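Local coordinates for Arf-GAP (Mus musculus, PDB 5C79), which binds phosphatidylinositol 4,5-bisphosphate through its PH domain and, as its name implies, probably stimulates GTP hydrolysis by Arf1, at residues A[82-90]-A[125-136]. Residues are numbered along the deposited sequence; the frame is centred on the assembly and turned at random.
Sequences LNLLTCQVK and LTNSKEEALTMA
Lys129 lies stretched along the turn between strands 80-83 and 88-91 and hands its ammonium group to the carbonyl of Cys87, NZ to O 2.8 Å. The bond runs almost straight out along that carbonyl, with a C=O...N angle of 163°. CG stands anti to the backbone N (chi1 -177°) and the rest of the chain is fully extended, which carries NZ across the short 3-10 turn; on the way CD passes 3.3 Å from Leu84 O. Gln88 crosses the lysine at about a right angle, its OE1 3.7 Å from NZ, while its NE2 is turned back to Val89 O. Leu84 and Leu85 fit to the helix on different sides of this lysine. Leu84 points inward: its CD1 meets Leu125 CD2 at 3.8 Å, the two side chains crossing roughly perpendicularly, and also touches Ser128 OG at 3.5 Å; Val63 of strand 56-64 touches all three residues. Leu125 presents its other methyl, CD1, to Val89 CG2 at 4.1 Å, so one leucine bridges both ends of the turn. Leu85 reaches further along the helix, setting CG against Ala132 CB (3.8 Å) and CD2 beside the backbone and CB of Leu133. Asn83 OD1 accepts from Leu85 N in an Asx turn at the start of the bend. Such closure is characteristic of the PH-domain fold: the C-terminal helix covers one open end of the bent antiparallel sheet, here where its two outermost strands are joined, with the Cys87 side chain about 14 Å from the bound phosphoinositide.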
# COMPACT_ATOMS: atom_id res chain seq x y z
N LEU A 82 6.03 -6.88 0.96
CA LEU A 82 4.75 -7.55 0.85
C LEU A 82 4.59 -8.02 -0.59
O LEU A 82 4.69 -7.24 -1.53
CB LEU A 82 3.61 -6.64 1.26
CG LEU A 82 3.58 -6.21 2.73
CD1 LEU A 82 2.31 -5.42 2.95
CD2 LEU A 82 3.65 -7.40 3.69
N ASN A 83 4.37 -9.31 -0.73
CA ASN A 83 4.09 -9.94 -2.04
C ASN A 83 2.62 -9.67 -2.38
O ASN A 83 1.70 -10.18 -1.72
CB ASN A 83 4.39 -11.45 -1.97
CG ASN A 83 3.81 -12.24 -3.15
OD1 ASN A 83 3.45 -11.68 -4.18
ND2 ASN A 83 3.66 -13.57 -2.96
N LEU A 84 2.39 -8.84 -3.38
CA LEU A 84 1.01 -8.41 -3.68
C LEU A 84 0.10 -9.52 -4.22
O LEU A 84 -1.12 -9.42 -4.11
CB LEU A 84 0.99 -7.20 -4.59
CG LEU A 84 1.62 -5.91 -3.98
CD1 LEU A 84 1.72 -4.83 -5.03
CD2 LEU A 84 0.82 -5.44 -2.78
N LEU A 85 0.68 -10.62 -4.68
CA LEU A 85 -0.18 -11.80 -5.01
C LEU A 85 -0.98 -12.36 -3.86
O LEU A 85 -2.03 -12.97 -4.06
CB LEU A 85 0.67 -12.91 -5.63
CG LEU A 85 1.01 -12.74 -7.09
CD1 LEU A 85 2.06 -13.76 -7.49
CD2 LEU A 85 -0.24 -12.91 -7.95
N THR A 86 -0.49 -12.22 -2.65
CA THR A 86 -1.14 -12.81 -1.49
C THR A 86 -1.62 -11.75 -0.53
O THR A 86 -1.74 -12.00 0.66
CB THR A 86 -0.19 -13.83 -0.85
OG1 THR A 86 1.09 -13.23 -0.55
CG2 THR A 86 -0.02 -14.98 -1.79
N CYS A 87 -1.86 -10.54 -1.08
CA CYS A 87 -2.52 -9.45 -0.36
C CYS A 87 -3.79 -8.99 -1.03
O CYS A 87 -4.02 -9.20 -2.22
CB CYS A 87 -1.62 -8.24 -0.17
SG CYS A 87 -0.09 -8.59 0.74
N GLN A 88 -4.66 -8.41 -0.23
CA GLN A 88 -5.97 -7.93 -0.72
C GLN A 88 -6.17 -6.49 -0.26
O GLN A 88 -6.16 -6.19 0.94
CB GLN A 88 -7.12 -8.79 -0.24
CG GLN A 88 -8.49 -8.37 -0.76
CD GLN A 88 -8.56 -8.34 -2.27
OE1 GLN A 88 -8.29 -9.35 -2.91
NE2 GLN A 88 -8.93 -7.20 -2.86
N VAL A 89 -6.34 -5.62 -1.24
CA VAL A 89 -6.72 -4.22 -0.94
C VAL A 89 -8.21 -4.15 -0.58
O VAL A 89 -9.05 -4.75 -1.26
CB VAL A 89 -6.44 -3.26 -2.12
CG1 VAL A 89 -6.97 -1.87 -1.82
CG2 VAL A 89 -4.95 -3.20 -2.38
N LYS A 90 -8.52 -3.44 0.49
CA LYS A 90 -9.90 -3.20 0.89
C LYS A 90 -10.06 -1.69 1.06
O LYS A 90 -9.59 -1.14 2.07
CB LYS A 90 -10.30 -3.91 2.15
CG LYS A 90 -11.78 -3.73 2.46
CD LYS A 90 -12.20 -4.52 3.66
CE LYS A 90 -13.71 -4.39 3.85
NZ LYS A 90 -14.13 -5.11 5.08
N LEU A 125 -1.41 -0.55 -6.97
CA LEU A 125 -1.38 -1.83 -6.24
C LEU A 125 -2.13 -2.92 -7.00
O LEU A 125 -1.67 -4.06 -7.14
CB LEU A 125 -1.95 -1.68 -4.84
CG LEU A 125 -1.06 -0.86 -3.89
CD1 LEU A 125 -1.85 -0.48 -2.64
CD2 LEU A 125 0.14 -1.69 -3.50
N THR A 126 -3.31 -2.57 -7.49
CA THR A 126 -4.12 -3.46 -8.33
C THR A 126 -3.43 -3.92 -9.62
O THR A 126 -3.40 -5.12 -9.96
CB THR A 126 -5.48 -2.82 -8.70
OG1 THR A 126 -6.21 -2.60 -7.49
CG2 THR A 126 -6.31 -3.79 -9.55
N ASN A 127 -2.90 -2.96 -10.34
CA ASN A 127 -2.19 -3.19 -11.57
C ASN A 127 -0.98 -4.10 -11.37
O ASN A 127 -0.70 -4.99 -12.19
CB ASN A 127 -1.75 -1.86 -12.17
CG ASN A 127 -2.90 -1.07 -12.78
OD1 ASN A 127 -4.01 -1.62 -13.00
ND2 ASN A 127 -2.66 0.20 -13.08
N SER A 128 -0.25 -3.83 -10.30
CA SER A 128 0.93 -4.62 -9.93
C SER A 128 0.54 -6.08 -9.68
O SER A 128 1.14 -7.02 -10.21
CB SER A 128 1.62 -4.01 -8.72
OG SER A 128 2.77 -4.78 -8.42
N LYS A 129 -0.52 -6.28 -8.91
CA LYS A 129 -0.98 -7.64 -8.63
C LYS A 129 -1.42 -8.35 -9.90
O LYS A 129 -1.13 -9.53 -10.11
CB LYS A 129 -2.14 -7.61 -7.62
CG LYS A 129 -2.63 -8.98 -7.21
CD LYS A 129 -3.65 -8.95 -6.10
CE LYS A 129 -4.00 -10.35 -5.60
NZ LYS A 129 -5.11 -10.23 -4.62
N GLU A 130 -2.15 -7.64 -10.75
CA GLU A 130 -2.64 -8.25 -12.00
C GLU A 130 -1.49 -8.68 -12.89
O GLU A 130 -1.51 -9.77 -13.49
CB GLU A 130 -3.60 -7.31 -12.72
CG GLU A 130 -4.95 -7.21 -12.02
CD GLU A 130 -5.94 -6.29 -12.73
OE1 GLU A 130 -5.66 -5.83 -13.90
OE2 GLU A 130 -6.99 -6.02 -12.11
N GLU A 131 -0.48 -7.82 -13.00
CA GLU A 131 0.72 -8.15 -13.75
C GLU A 131 1.42 -9.38 -13.17
O GLU A 131 1.75 -10.29 -13.92
CB GLU A 131 1.66 -6.97 -13.83
CG GLU A 131 2.81 -7.23 -14.77
CD GLU A 131 3.91 -6.23 -14.52
OE1 GLU A 131 4.51 -6.25 -13.44
OE2 GLU A 131 4.11 -5.39 -15.41
N ALA A 132 1.57 -9.42 -11.84
CA ALA A 132 2.22 -10.54 -11.15
C ALA A 132 1.50 -11.86 -11.42
O ALA A 132 2.14 -12.92 -11.57
CB ALA A 132 2.27 -10.26 -9.66
N LEU A 133 0.17 -11.81 -11.50
CA LEU A 133 -0.65 -13.03 -11.70
C LEU A 133 -0.48 -13.58 -13.11
O LEU A 133 -0.38 -14.80 -13.31
CB LEU A 133 -2.13 -12.79 -11.41
CG LEU A 133 -3.07 -14.01 -11.51
CD1 LEU A 133 -2.66 -15.15 -10.60
CD2 LEU A 133 -4.48 -13.56 -11.18
N THR A 134 -0.43 -12.67 -14.09
CA THR A 134 -0.17 -13.06 -15.49
C THR A 134 1.15 -13.86 -15.59
O THR A 134 1.21 -14.89 -16.23
CB THR A 134 -0.17 -11.81 -16.40
OG1 THR A 134 -1.42 -11.10 -16.24
CG2 THR A 134 0.00 -12.20 -17.86
N MET A 135 2.18 -13.40 -14.89
CA MET A 135 3.53 -13.97 -14.93
C MET A 135 3.77 -15.18 -14.03
O MET A 135 4.79 -15.85 -14.17
CB MET A 135 4.51 -12.88 -14.51
CG MET A 135 4.47 -11.63 -15.39
SD MET A 135 5.40 -10.19 -14.81
CE MET A 135 6.02 -10.72 -13.22
N ALA A 136 2.86 -15.46 -13.10
CA ALA A 136 3.05 -16.52 -12.10
C ALA A 136 3.02 -17.93 -12.71
O ALA A 136 1.98 -18.41 -13.15
CB ALA A 136 2.01 -16.40 -11.00